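Local coordinates for EGF family domain-containing protein (Toxoplasma gondii, PDB 4Z80), which binds a RON2-like partner peptide as an apical membrane antigen of the AMA-RON2 moving junction, and so probably serves parasite invasion of host cells, at the interface of chains A and B. Residues are numbered along the deposited sequence; one frame, centred on the assembly and turned at random. Chains: chain A, EGF family domain-containing protein; chain B, Cytoadherence-linked asexual protein.

The interface of chains A and B. Residues chain A 157-158, 163-164, 167; chain B 11, 14-15.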
# COMPACT_ATOMS: atom_id res chain seq x y z
N TYR A 157 5.52 1.90 -18.03
CA TYR A 157 5.56 3.10 -18.87
C TYR A 157 6.93 3.16 -19.54
O TYR A 157 7.96 3.03 -18.87
CB TYR A 157 5.29 4.36 -18.04
CG TYR A 157 5.47 5.64 -18.82
CD1 TYR A 157 4.61 5.96 -19.87
CD2 TYR A 157 6.49 6.52 -18.51
CE1 TYR A 157 4.79 7.13 -20.59
CE2 TYR A 157 6.67 7.68 -19.22
CZ TYR A 157 5.83 7.98 -20.26
OH TYR A 157 6.03 9.15 -20.96
N LEU A 158 6.93 3.33 -20.87
CA LEU A 158 8.12 3.23 -21.72
C LEU A 158 8.68 1.81 -21.66
O LEU A 158 8.15 0.96 -20.95
CB LEU A 158 9.19 4.26 -21.32
CG LEU A 158 8.69 5.70 -21.28
CD1 LEU A 158 9.79 6.66 -20.82
CD2 LEU A 158 8.14 6.14 -22.63
N TYR A 163 14.30 5.08 -18.33
CA TYR A 163 14.34 4.91 -19.78
C TYR A 163 15.60 5.54 -20.40
O TYR A 163 16.14 5.02 -21.37
CB TYR A 163 13.10 5.49 -20.46
CG TYR A 163 13.21 5.45 -21.97
CD1 TYR A 163 12.99 4.27 -22.67
CD2 TYR A 163 13.59 6.58 -22.69
CE1 TYR A 163 13.11 4.22 -24.05
CE2 TYR A 163 13.72 6.53 -24.07
CZ TYR A 163 13.48 5.36 -24.74
OH TYR A 163 13.62 5.33 -26.11
N ASN A 164 16.04 6.67 -19.85
CA ASN A 164 17.30 7.28 -20.30
C ASN A 164 18.12 7.73 -19.10
O ASN A 164 17.65 7.71 -17.97
CB ASN A 164 17.03 8.44 -21.27
CG ASN A 164 16.34 9.62 -20.61
OD1 ASN A 164 16.69 10.03 -19.51
ND2 ASN A 164 15.37 10.20 -21.31
N VAL A 167 16.75 10.53 -16.70
CA VAL A 167 15.80 10.08 -15.68
C VAL A 167 16.60 9.67 -14.44
O VAL A 167 16.31 10.11 -13.33
CB VAL A 167 14.93 8.89 -16.16
CG1 VAL A 167 14.08 8.32 -15.03
CG2 VAL A 167 14.05 9.29 -17.33
N SER B 11 10.77 11.42 -17.12
CA SER B 11 10.06 10.34 -17.80
C SER B 11 8.97 10.90 -18.71
O SER B 11 8.64 10.30 -19.74
CB SER B 11 9.48 9.36 -16.79
OG SER B 11 10.51 8.53 -16.28
N ALA B 14 10.84 12.13 -21.75
CA ALA B 14 11.57 11.07 -22.45
C ALA B 14 11.05 10.75 -23.87
O ALA B 14 11.85 10.68 -24.79
CB ALA B 14 11.57 9.79 -21.60
N PRO B 15 9.73 10.57 -24.05
CA PRO B 15 9.27 10.23 -25.41
C PRO B 15 9.60 11.30 -26.45
O PRO B 15 9.69 10.99 -27.63
CB PRO B 15 7.75 10.08 -25.25
CG PRO B 15 7.42 10.56 -23.88
CD PRO B 15 8.65 10.46 -23.06
O HOH W 1 11.85 6.09 -17.17
O HOH W 2 14.35 9.85 -23.96
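A:Tyr157 and B:Ser11 meet where the short helix B:10-17 of the RON2L1 peptide lies on the receptor AMA4, an AMA1-family protein with PAN-type domains. The phenol OH of A:Tyr157 donates to the backbone carbonyl O of B:Ser11 at 3.1 Å. The donor is tilted 34° from the carbonyl plane with a C=O...donor angle of 137°, so the bond is bent rather than head-on. B:Ser11 presents its carbonyl carbon in plane at the ring edge, and the helix backbone meets the CE2 edge and hydroxyl of the ring, with CE2 of A:Tyr157 3.3 Å from O of B:Ser11. With CG anti to the backbone N (chi1 174°), the ring reaches the peptide while CG of the neighbouring A:Leu158 stands 3.5 Å above the plane of one face, offset toward the rim. The same OH lies 3.5 Å from CG of B:Pro15, whose side chain crosses that of A:Tyr157 at about a right angle.

About one helical turn on from B:Ser11, the methyl of B:Ala14 is directed at three receptor side chains. CD1 of A:Leu158 touches its CB at 3.7 Å, the carboxamide ND2 of A:Asn164 approaches the same methyl, and CD2 of A:Tyr163 borders it with a ring carbon at 4.0 Å.

Two waters extend the polar contacts. Water 1 joins the hydroxyl OG of B:Ser11 to the backbone N of A:Tyr163, while both methyls of A:Val167 lie beside that OG. Water 2, in plane at the edge of the A:Tyr163 ring, links ND2 of A:Asn164 to the carbonyl O of B:Ala14. The other end of that amide is fixed too: OD1 accepts from the backbone N of A:Val167 at 2.9 Å, in the first turn of helix A:165-172. This N-cap bond, nearly straight at 156° at H, should restrain the carboxamide's rotation and leave ND2 directed at water 2.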